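Local coordinates for protein lectin (Pleurotus ostreatus, PDB 6T0Q) that probably binds galactose and N-acetylgalactosamine through calcium-dependent sites, as a secreted mushroom lectin built from carbohydrate-binding-module-like beta domains, at residues Leu30-Gly39 with Ala173-Trp184; Ile50-Asn58 with Trp149-Phe160. All blocks are in the same frame, centred on the assembly; numbering follows the deposited sequence.

Contact 1 of 2, residues Leu30-Gly39 with Ala173-Trp184; sequences LSTSKWIWTG and AAVQGAYQNSVW. Unlike the reference sequence in segment 30-39: Ser31 (reference Asn), Thr32 (reference Ala).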
loop_
_atom_site.group_PDB
_atom_site.type_symbol
_atom_site.label_atom_id
_atom_site.label_comp_id
_atom_site.label_asym_id
_atom_site.label_seq_id
_atom_site.Cartn_x
_atom_site.Cartn_y
_atom_site.Cartn_z
ATOM N N LEU A 30 -8.101 4.374 35.948
ATOM C CA LEU A 30 -7.240 3.844 37.000
ATOM C C LEU A 30 -8.006 3.468 38.261
ATOM O O LEU A 30 -7.394 2.968 39.213
ATOM C CB LEU A 30 -6.156 4.868 37.343
ATOM C CG LEU A 30 -5.087 5.082 36.264
ATOM C CD1 LEU A 30 -4.146 6.177 36.732
ATOM C CD2 LEU A 30 -4.325 3.787 35.997
ATOM N N SER A 31 -9.327 3.678 38.270
ATOM C CA SER A 31 -10.120 3.595 39.500
ATOM C C SER A 31 -10.017 2.232 40.171
ATOM O O SER A 31 -10.072 2.139 41.404
ATOM C CB SER A 31 -11.590 3.902 39.196
ATOM O OG SER A 31 -11.705 5.141 38.510
ATOM N N THR A 32 -9.913 1.157 39.389
ATOM C CA THR A 32 -9.850 -0.178 39.969
ATOM C C THR A 32 -8.425 -0.696 40.096
ATOM O O THR A 32 -8.225 -1.839 40.516
ATOM C CB THR A 32 -10.687 -1.160 39.152
ATOM O OG1 THR A 32 -10.107 -1.321 37.855
ATOM C CG2 THR A 32 -12.115 -0.645 39.005
ATOM N N SER A 33 -7.431 0.118 39.768
ATOM C CA SER A 33 -6.063 -0.373 39.753
ATOM C C SER A 33 -5.417 -0.240 41.129
ATOM O O SER A 33 -5.868 0.530 41.982
ATOM C CB SER A 33 -5.243 0.384 38.700
ATOM O OG SER A 33 -3.930 -0.150 38.619
ATOM N N LYS A 34 -4.333 -0.997 41.333
ATOM C CA LYS A 34 -3.563 -0.962 42.570
ATOM C C LYS A 34 -2.108 -0.589 42.302
ATOM O O LYS A 34 -1.541 -0.925 41.258
ATOM C CB LYS A 34 -3.587 -2.324 43.303
ATOM C CG LYS A 34 -4.965 -3.008 43.402
ATOM C CD LYS A 34 -5.929 -2.190 44.239
ATOM C CE LYS A 34 -7.298 -2.878 44.361
ATOM N NZ LYS A 34 -8.319 -1.939 44.922
ATOM N N TRP A 35 -1.513 0.108 43.266
ATOM C CA TRP A 35 -0.069 0.304 43.304
ATOM C C TRP A 35 0.605 -0.987 43.755
ATOM O O TRP A 35 0.162 -1.613 44.723
ATOM C CB TRP A 35 0.279 1.429 44.284
ATOM C CG TRP A 35 -0.203 2.775 43.850
ATOM C CD1 TRP A 35 -1.343 3.420 44.253
ATOM C CD2 TRP A 35 0.453 3.650 42.926
ATOM N NE1 TRP A 35 -1.435 4.646 43.621
ATOM C CE2 TRP A 35 -0.345 4.806 42.802
ATOM C CE3 TRP A 35 1.638 3.560 42.183
ATOM C CZ2 TRP A 35 0.004 5.868 41.964
ATOM C CZ3 TRP A 35 1.984 4.620 41.347
ATOM C CH2 TRP A 35 1.169 5.754 41.247
ATOM N N ILE A 36 1.685 -1.388 43.081
ATOM C CA ILE A 36 2.413 -2.567 43.537
ATOM C C ILE A 36 3.898 -2.266 43.650
ATOM O O ILE A 36 4.448 -1.404 42.951
ATOM C CB ILE A 36 2.193 -3.799 42.636
ATOM C CG1 ILE A 36 2.666 -3.526 41.204
ATOM C CG2 ILE A 36 0.734 -4.244 42.696
ATOM C CD1 ILE A 36 2.495 -4.744 40.271
ATOM N N TRP A 37 4.537 -2.986 44.563
ATOM C CA TRP A 37 5.987 -3.027 44.671
ATOM C C TRP A 37 6.336 -4.423 45.187
ATOM O O TRP A 37 5.549 -5.365 45.027
ATOM C CB TRP A 37 6.486 -1.855 45.544
ATOM C CG TRP A 37 7.954 -1.597 45.398
ATOM C CD1 TRP A 37 8.928 -1.843 46.326
ATOM C CD2 TRP A 37 8.627 -1.079 44.237
ATOM N NE1 TRP A 37 10.158 -1.495 45.822
ATOM C CE2 TRP A 37 10.001 -1.024 44.543
ATOM C CE3 TRP A 37 8.195 -0.645 42.974
ATOM C CZ2 TRP A 37 10.956 -0.552 43.632
ATOM C CZ3 TRP A 37 9.146 -0.170 42.066
ATOM C CH2 TRP A 37 10.513 -0.130 42.404
ATOM N N THR A 38 7.505 -4.561 45.815
ATOM C CA THR A 38 8.012 -5.870 46.217
ATOM C C THR A 38 7.598 -6.279 47.622
ATOM O O THR A 38 7.581 -7.475 47.925
ATOM C CB THR A 38 9.543 -5.894 46.168
ATOM O OG1 THR A 38 10.063 -4.887 47.041
ATOM C CG2 THR A 38 10.054 -5.677 44.738
ATOM N N GLY A 39 7.325 -5.331 48.508
ATOM C CA GLY A 39 7.136 -5.686 49.897
ATOM C C GLY A 39 8.421 -5.815 50.682
ATOM O O GLY A 39 8.385 -6.269 51.832
ATOM N N ALA A 173 3.764 -9.844 43.671
ATOM C CA ALA A 173 3.892 -8.427 43.993
ATOM C C ALA A 173 3.074 -8.090 45.241
ATOM O O ALA A 173 2.083 -8.755 45.560
ATOM C CB ALA A 173 3.432 -7.570 42.800
ATOM N N ALA A 174 3.489 -7.046 45.960
ATOM C CA ALA A 174 2.806 -6.621 47.178
ATOM C C ALA A 174 2.107 -5.287 46.933
ATOM O O ALA A 174 2.743 -4.311 46.511
ATOM C CB ALA A 174 3.776 -6.510 48.359
ATOM N N VAL A 175 0.801 -5.251 47.206
ATOM C CA VAL A 175 0.000 -4.053 46.972
ATOM C C VAL A 175 0.442 -2.950 47.924
ATOM O O VAL A 175 0.523 -3.154 49.142
ATOM C CB VAL A 175 -1.495 -4.372 47.130
ATOM C CG1 VAL A 175 -2.332 -3.080 47.155
ATOM C CG2 VAL A 175 -1.960 -5.307 46.001
ATOM N N GLN A 176 0.748 -1.773 47.364
ATOM C CA GLN A 176 1.148 -0.601 48.139
ATOM C C GLN A 176 0.002 0.360 48.428
ATOM O O GLN A 176 0.160 1.249 49.273
ATOM C CB GLN A 176 2.247 0.181 47.401
ATOM C CG GLN A 176 3.500 -0.651 47.132
ATOM C CD GLN A 176 4.129 -1.132 48.418
ATOM O OE1 GLN A 176 4.580 -0.321 49.234
ATOM N NE2 GLN A 176 4.147 -2.451 48.621
ATOM N N GLY A 177 -1.120 0.222 47.736
ATOM C CA GLY A 177 -2.247 1.116 47.936
ATOM C C GLY A 177 -3.222 0.970 46.789
ATOM O O GLY A 177 -2.969 0.264 45.807
ATOM N N ALA A 178 -4.364 1.636 46.937
ATOM C CA ALA A 178 -5.400 1.624 45.912
ATOM C C ALA A 178 -5.502 3.008 45.288
ATOM O O ALA A 178 -4.866 3.965 45.735
ATOM C CB ALA A 178 -6.759 1.191 46.492
ATOM N N TYR A 179 -6.310 3.105 44.231
ATOM C CA TYR A 179 -6.457 4.372 43.517
ATOM C C TYR A 179 -6.853 5.492 44.470
ATOM O O TYR A 179 -6.233 6.560 44.497
ATOM C CB TYR A 179 -7.502 4.212 42.410
ATOM C CG TYR A 179 -7.886 5.489 41.699
ATOM C CD1 TYR A 179 -7.058 6.036 40.723
ATOM C CD2 TYR A 179 -9.092 6.129 41.984
ATOM C CE1 TYR A 179 -7.415 7.203 40.060
ATOM C CE2 TYR A 179 -9.457 7.287 41.330
ATOM C CZ TYR A 179 -8.617 7.816 40.368
ATOM O OH TYR A 179 -8.978 8.968 39.715
ATOM N N GLN A 180 -7.874 5.247 45.280
ATOM C CA GLN A 180 -8.439 6.257 46.162
ATOM C C GLN A 180 -7.927 6.162 47.596
ATOM O O GLN A 180 -8.376 6.938 48.442
ATOM C CB GLN A 180 -9.970 6.154 46.154
ATOM C CG GLN A 180 -10.545 4.988 46.984
ATOM C CD GLN A 180 -9.982 3.602 46.616
ATOM O OE1 GLN A 180 -9.899 3.219 45.432
ATOM N NE2 GLN A 180 -9.601 2.843 47.641
ATOM N N ASN A 181 -7.015 5.233 47.898
ATOM C CA ASN A 181 -6.453 5.108 49.251
ATOM C C ASN A 181 -4.980 4.719 49.126
ATOM O O ASN A 181 -4.647 3.533 49.148
ATOM C CB ASN A 181 -7.230 4.086 50.086
ATOM C CG ASN A 181 -6.745 4.027 51.536
ATOM O OD1 ASN A 181 -6.153 4.976 52.038
ATOM N ND2 ASN A 181 -6.992 2.911 52.206
ATOM N N SER A 182 -4.097 5.715 49.033
ATOM C CA SER A 182 -2.666 5.442 48.942
ATOM C C SER A 182 -1.900 6.698 49.328
ATOM O O SER A 182 -2.467 7.786 49.415
ATOM C CB SER A 182 -2.279 5.005 47.528
ATOM O OG SER A 182 -2.194 6.155 46.700
ATOM N N VAL A 183 -0.589 6.548 49.538
ATOM C CA VAL A 183 0.201 7.738 49.833
ATOM C C VAL A 183 0.257 8.671 48.633
ATOM O O VAL A 183 0.529 9.865 48.792
ATOM C CB VAL A 183 1.630 7.378 50.277
ATOM C CG1 VAL A 183 1.611 6.660 51.651
ATOM C CG2 VAL A 183 2.330 6.551 49.213
ATOM N N TRP A 184 0.008 8.155 47.434
ATOM C CA TRP A 184 0.164 8.954 46.227
ATOM C C TRP A 184 -1.073 9.765 45.864
ATOM O O TRP A 184 -0.940 10.782 45.176
ATOM C CB TRP A 184 0.555 8.049 45.052
ATOM C CG TRP A 184 1.877 7.382 45.294
ATOM C CD1 TRP A 184 3.125 7.958 45.187
ATOM C CD2 TRP A 184 2.094 6.027 45.722
ATOM N NE1 TRP A 184 4.094 7.036 45.510
ATOM C CE2 TRP A 184 3.493 5.844 45.831
ATOM C CE3 TRP A 184 1.247 4.945 45.994
ATOM C CZ2 TRP A 184 4.057 4.634 46.224
ATOM C CZ3 TRP A 184 1.812 3.739 46.390
ATOM C CH2 TRP A 184 3.209 3.594 46.499
HETATM O O HOH W 1 -8.195 0.838 43.127
HETATM O O HOH W 2 -11.470 3.482 43.318
HETATM O O HOH W 3 -3.464 6.377 44.300
#
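Trp35 and Trp184 meet through matching first torsions: each CG is anti to its own carbonyl carbon, with chi1 -67° in Trp35 and -62° in Trp184. The six-membered ring of Trp184 lies over one face of the five-membered ring of Trp35. The two planes are inclined by 35°, so the pair is neither a flat stack nor edge-to-face. The closest atoms are Trp35 CG and Trp184 CE3, 3.4 Å apart. The indole N-H of Trp35 donates to a water, with 2.8 Å from NE1 to the water oxygen. That water also hydrogen-bonds Ser182 OG and probably, at least part of the time, Tyr179 O. Ser182 OG accepts from the backbone N of Trp184, an ST turn.

The backbones pair antiparallel. Trp37 and Ala174 form a hydrogen-bonded pair, and Ile36 and Val175 a non-hydrogen-bonded one. Ala174 O takes two donors from opposite faces of its plane: Trp37 N at 3.0 Å and the side-chain NE2 of Gln176 at 3.1 Å. The second bond is nearly straight. It holds the Gln176 amide beside Trp37 CB, while Gln176 OE1 accepts from Gly45 N.

At the other end, Tyr179 CG is anti to the backbone N, which lays the ring against the turn Leu30-Ser33. Ser31 CA sits over its face, 3.9 Å from the ring centroid of Tyr179. A second water links Ser31 O to Gln180 OE1.

The arrangement is a two-stranded antiparallel ribbon beside a calcium site. Trp184 NE1 donates a hydrogen bond to OD2 of the calcium ligand Asp77, a second-shell contact, and Trp35 packs behind it.

Contact 2 of 2, residues Ile50-Asn58 with Trp149-Phe160; sequences ISTRPFRKN and WKTLRAAPPENF. With NAG (2-acetamido-2-deoxy-beta-D-glucopyranose), chain E.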
loop_
_atom_site.group_PDB
_atom_site.type_symbol
_atom_site.label_atom_id
_atom_site.label_comp_id
_atom_site.label_asym_id
_atom_site.label_seq_id
_atom_site.Cartn_x
_atom_site.Cartn_y
_atom_site.Cartn_z
ATOM N N ILE A 50 16.744 2.807 47.162
ATOM C CA ILE A 50 16.983 3.026 45.741
ATOM C C ILE A 50 17.194 1.680 45.072
ATOM O O ILE A 50 18.027 0.878 45.510
ATOM C CB ILE A 50 18.186 3.962 45.540
ATOM C CG1 ILE A 50 17.854 5.368 46.057
ATOM C CG2 ILE A 50 18.589 4.011 44.076
ATOM C CD1 ILE A 50 19.066 6.331 46.057
ATOM N N SER A 51 16.432 1.416 44.014
ATOM C CA SER A 51 16.403 0.078 43.439
ATOM C C SER A 51 15.550 0.082 42.179
ATOM O O SER A 51 14.689 0.947 41.989
ATOM C CB SER A 51 15.850 -0.943 44.438
ATOM O OG SER A 51 14.610 -0.503 44.967
ATOM N N THR A 52 15.800 -0.914 41.332
ATOM C CA THR A 52 14.978 -1.225 40.171
ATOM C C THR A 52 14.416 -2.629 40.356
ATOM O O THR A 52 15.130 -3.537 40.794
ATOM C CB THR A 52 15.804 -1.129 38.878
ATOM O OG1 THR A 52 16.373 0.184 38.786
ATOM C CG2 THR A 52 14.935 -1.394 37.649
ATOM N N ARG A 53 13.131 -2.811 40.043
ATOM C CA ARG A 53 12.470 -4.086 40.325
ATOM C C ARG A 53 11.578 -4.506 39.163
ATOM O O ARG A 53 10.934 -3.647 38.541
ATOM C CB ARG A 53 11.631 -3.977 41.616
ATOM C CG ARG A 53 12.471 -3.722 42.879
ATOM C CD ARG A 53 13.362 -4.933 43.160
ATOM N NE ARG A 53 14.096 -4.843 44.426
ATOM C CZ ARG A 53 15.408 -4.632 44.514
ATOM N NH1 ARG A 53 16.133 -4.470 43.414
ATOM N NH2 ARG A 53 15.992 -4.583 45.702
ATOM N N PRO A 54 11.524 -5.802 38.845
ATOM C CA PRO A 54 10.670 -6.281 37.753
ATOM C C PRO A 54 9.266 -6.651 38.203
ATOM O O PRO A 54 9.041 -7.101 39.328
ATOM C CB PRO A 54 11.404 -7.542 37.276
ATOM C CG PRO A 54 11.955 -8.115 38.552
ATOM C CD PRO A 54 12.335 -6.897 39.420
ATOM N N PHE A 55 8.320 -6.479 37.279
ATOM C CA PHE A 55 6.925 -6.862 37.480
ATOM C C PHE A 55 6.401 -7.461 36.183
ATOM O O PHE A 55 6.621 -6.891 35.110
ATOM C CB PHE A 55 6.079 -5.651 37.914
ATOM C CG PHE A 55 6.596 -5.002 39.168
ATOM C CD1 PHE A 55 6.199 -5.468 40.417
ATOM C CD2 PHE A 55 7.532 -3.984 39.099
ATOM C CE1 PHE A 55 6.710 -4.908 41.585
ATOM C CE2 PHE A 55 8.044 -3.399 40.260
ATOM C CZ PHE A 55 7.640 -3.871 41.509
ATOM N N ARG A 56 5.719 -8.604 36.285
ATOM C CA ARG A 56 5.287 -9.378 35.126
ATOM C C ARG A 56 3.899 -9.941 35.365
ATOM O O ARG A 56 3.575 -10.366 36.477
ATOM C CB ARG A 56 6.192 -10.588 34.848
ATOM C CG ARG A 56 7.419 -10.343 34.041
ATOM C CD ARG A 56 8.240 -11.634 33.998
ATOM N NE ARG A 56 7.487 -12.786 33.489
ATOM C CZ ARG A 56 7.790 -13.437 32.366
ATOM N NH1 ARG A 56 8.819 -13.040 31.631
ATOM N NH2 ARG A 56 7.068 -14.487 31.976
ATOM N N LYS A 57 3.118 -10.024 34.291
ATOM C CA LYS A 57 1.828 -10.703 34.354
ATOM C C LYS A 57 1.474 -11.221 32.966
ATOM O O LYS A 57 1.449 -10.445 32.007
ATOM C CB LYS A 57 0.772 -9.749 34.880
ATOM C CG LYS A 57 -0.642 -10.194 34.693
ATOM C CD LYS A 57 -1.126 -11.066 35.809
ATOM C CE LYS A 57 -2.646 -11.091 35.773
ATOM N NZ LYS A 57 -3.211 -12.094 36.688
ATOM N N ASN A 58 1.252 -12.531 32.857
ATOM C CA ASN A 58 0.709 -13.162 31.653
ATOM C C ASN A 58 -0.808 -13.080 31.740
ATOM O O ASN A 58 -1.419 -13.687 32.623
ATOM C CB ASN A 58 1.170 -14.618 31.547
ATOM C CG ASN A 58 0.670 -15.314 30.268
ATOM O OD1 ASN A 58 0.109 -14.667 29.384
ATOM N ND2 ASN A 58 0.878 -16.644 30.177
ATOM N N TRP A 149 0.345 -10.057 40.004
ATOM C CA TRP A 149 1.574 -9.877 39.247
ATOM C C TRP A 149 2.738 -10.522 39.995
ATOM O O TRP A 149 2.711 -10.659 41.219
ATOM C CB TRP A 149 1.839 -8.384 39.020
ATOM C CG TRP A 149 0.905 -7.773 37.998
ATOM C CD1 TRP A 149 -0.461 -7.835 37.987
ATOM C CD2 TRP A 149 1.282 -7.021 36.834
ATOM N NE1 TRP A 149 -0.958 -7.169 36.889
ATOM C CE2 TRP A 149 0.091 -6.661 36.164
ATOM C CE3 TRP A 149 2.512 -6.637 36.282
ATOM C CZ2 TRP A 149 0.091 -5.922 34.977
ATOM C CZ3 TRP A 149 2.513 -5.900 35.095
ATOM C CH2 TRP A 149 1.311 -5.544 34.465
ATOM N N LYS A 150 3.758 -10.937 39.245
ATOM C CA LYS A 150 4.972 -11.491 39.830
ATOM C C LYS A 150 6.067 -10.430 39.878
ATOM O O LYS A 150 6.119 -9.529 39.039
ATOM C CB LYS A 150 5.460 -12.708 39.031
ATOM C CG LYS A 150 4.531 -13.934 39.114
ATOM C CD LYS A 150 4.143 -14.233 40.560
ATOM C CE LYS A 150 3.570 -15.657 40.722
ATOM N NZ LYS A 150 4.577 -16.735 40.451
ATOM N N THR A 151 6.948 -10.549 40.870
ATOM C CA THR A 151 8.067 -9.630 41.013
ATOM C C THR A 151 9.276 -10.397 41.536
ATOM O O THR A 151 9.230 -11.619 41.720
ATOM C CB THR A 151 7.704 -8.457 41.941
ATOM O OG1 THR A 151 8.745 -7.474 41.908
ATOM C CG2 THR A 151 7.529 -8.931 43.369
ATOM N N LEU A 152 10.372 -9.671 41.768
ATOM C CA LEU A 152 11.541 -10.215 42.452
ATOM C C LEU A 152 12.091 -9.166 43.402
ATOM O O LEU A 152 11.997 -7.968 43.138
ATOM C CB LEU A 152 12.664 -10.623 41.484
ATOM C CG LEU A 152 12.506 -11.802 40.529
ATOM C CD1 LEU A 152 13.745 -11.872 39.651
ATOM C CD2 LEU A 152 12.315 -13.103 41.284
ATOM N N ARG A 153 12.683 -9.621 44.502
ATOM C CA ARG A 153 13.397 -8.721 45.407
ATOM C C ARG A 153 14.835 -8.519 44.952
ATOM O O ARG A 153 15.775 -8.703 45.722
ATOM C CB ARG A 153 13.360 -9.259 46.833
ATOM C CG ARG A 153 11.979 -9.424 47.413
ATOM C CD ARG A 153 12.059 -9.784 48.893
ATOM N NE ARG A 153 10.741 -9.844 49.508
ATOM C CZ ARG A 153 10.486 -9.464 50.755
ATOM N NH1 ARG A 153 11.459 -8.989 51.521
ATOM N NH2 ARG A 153 9.257 -9.559 51.235
ATOM N N ALA A 154 15.010 -8.138 43.692
ATOM C CA ALA A 154 16.327 -8.022 43.080
ATOM C C ALA A 154 16.160 -7.260 41.776
ATOM O O ALA A 154 15.043 -7.090 41.278
ATOM C CB ALA A 154 16.958 -9.403 42.848
ATOM N N ALA A 155 17.279 -6.783 41.235
ATOM C CA ALA A 155 17.243 -6.082 39.963
ATOM C C ALA A 155 16.631 -6.983 38.889
ATOM O O ALA A 155 16.712 -8.210 38.979
ATOM C CB ALA A 155 18.648 -5.650 39.548
ATOM N N PRO A 156 15.988 -6.406 37.877
ATOM C CA PRO A 156 15.380 -7.228 36.820
ATOM C C PRO A 156 16.427 -8.093 36.139
ATOM O O PRO A 156 17.440 -7.574 35.648
ATOM C CB PRO A 156 14.808 -6.185 35.850
ATOM C CG PRO A 156 14.595 -4.964 36.697
ATOM C CD PRO A 156 15.739 -4.971 37.676
ATOM N N PRO A 157 16.225 -9.410 36.089
ATOM C CA PRO A 157 17.178 -10.269 35.379
ATOM C C PRO A 157 17.231 -9.904 33.907
ATOM O O PRO A 157 16.328 -9.264 33.363
ATOM C CB PRO A 157 16.616 -11.683 35.576
ATOM C CG PRO A 157 15.646 -11.575 36.695
ATOM C CD PRO A 157 15.108 -10.178 36.660
ATOM N N GLU A 158 18.324 -10.309 33.267
ATOM C CA GLU A 158 18.434 -10.178 31.823
ATOM C C GLU A 158 17.217 -10.800 31.156
ATOM O O GLU A 158 16.814 -11.913 31.502
ATOM C CB GLU A 158 19.708 -10.865 31.330
ATOM C CG GLU A 158 20.531 -10.008 30.402
ATOM C CD GLU A 158 20.982 -8.725 31.067
ATOM O OE1 GLU A 158 21.365 -8.776 32.256
ATOM O OE2 GLU A 158 20.942 -7.664 30.406
ATOM N N ASN A 159 16.611 -10.058 30.228
ATOM C CA ASN A 159 15.479 -10.554 29.443
ATOM C C ASN A 159 14.276 -10.915 30.316
ATOM O O ASN A 159 13.471 -11.770 29.944
ATOM C CB ASN A 159 15.883 -11.765 28.593
ATOM C CG ASN A 159 16.944 -11.432 27.562
ATOM O OD1 ASN A 159 17.062 -10.288 27.123
ATOM N ND2 ASN A 159 17.718 -12.436 27.166
ATOM N N PHE A 160 14.122 -10.275 31.481
ATOM C CA PHE A 160 12.968 -10.595 32.323
ATOM C C PHE A 160 11.650 -10.340 31.597
ATOM O O PHE A 160 10.647 -10.998 31.888
ATOM C CB PHE A 160 13.005 -9.788 33.620
ATOM C CG PHE A 160 12.380 -8.429 33.495
ATOM C CD1 PHE A 160 13.098 -7.366 32.962
ATOM C CD2 PHE A 160 11.067 -8.213 33.901
ATOM C CE1 PHE A 160 12.523 -6.108 32.845
ATOM C CE2 PHE A 160 10.484 -6.953 33.782
ATOM C CZ PHE A 160 11.213 -5.904 33.258
HETATM C C1 NAG E . 0.515 -17.493 29.040
HETATM C C2 NAG E . 1.775 -18.206 28.548
HETATM C C3 NAG E . 1.459 -19.096 27.341
HETATM C C4 NAG E . 0.311 -20.053 27.644
HETATM C C5 NAG E . -0.886 -19.257 28.171
HETATM C C6 NAG E . -2.040 -20.128 28.606
HETATM C C7 NAG E . 3.861 -17.009 29.019
HETATM C C8 NAG E . 4.842 -15.978 28.536
HETATM N N2 NAG E . 2.817 -17.246 28.219
HETATM O O3 NAG E . 2.636 -19.817 27.001
HETATM O O5 NAG E . -0.510 -18.462 29.313
HETATM O O6 NAG E . -1.796 -20.695 29.886
HETATM O O7 NAG E . 4.002 -17.590 30.088
#
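The Lys57 chain runs across the indole of Trp149, nearly perpendicular to it. Lys57 CB rests over the face of the indole, 3.4 Å from the centroid of the five-membered ring of Trp149, as a CH-pi contact. Lys57 CG is anti to the backbone N (chi1 166°), and the bend at chi2 leads the amine off to a hydrogen bond with Ser148 OG.

The Phe55 and Thr151 side chains leave the sheet on the same side, next to each other. Thr151 OG1 lies over one face of the Phe55 ring. The same hydroxyl donates to Pro54 O at 2.6 Å, nearly along the C=O axis. One short bond thus fixes the hydroxyl's rotation.

Pro54 is packed among Leu152, Pro156 and Phe160. Its CB meets Phe160 CD2 at 3.5 Å. Arg56 bends at chi3 and turns the edge of its guanidinium to the carbonyl of Phe160. Its NH1 donates to Phe160 O at 2.8 Å, with the oxygen in the guanidinium plane. Leu162 O also accepts from NH1, and Asp167 forms a salt bridge with NE. Arg53 lays one guanidinium face on the peptide between Arg153 and Ala154, while its NH2 forms a salt bridge with Glu40.

Backbone bonds join Arg56 and Lys150 in both directions. Asn58 ND2 carries the covalently attached N-acetylglucosamine. In its antiparallel sheet, strand 51-60 runs between strand 109-118 and the short edge strand 150-151. Phe55 touches Ile127 and Trp149 touches Ile131, both of strand 126-135.

In the fold
From the N terminus, the chain enters through 30-39, the first half of contact 1, and goes on to 50-58, the first half of contact 2. It then builds most of the first beta domain, including the calcium ligands Asp77 and Asn118. Segment 149-160 returns to 50-58 and closes the inner loop. Segment 173-184 returns to 30-39 and closes the outer one, so the loop of contact 2 lies within that of contact 1. Their centres are about 17 Å apart. They also touch directly: Ala173 N lies 2.8 Å from Trp149 O, a probable hydrogen bond, and Trp37 packs on Phe55. Together they tie the two-stranded ribbon to strands 51-60 and 150-151 of the five-stranded sheet.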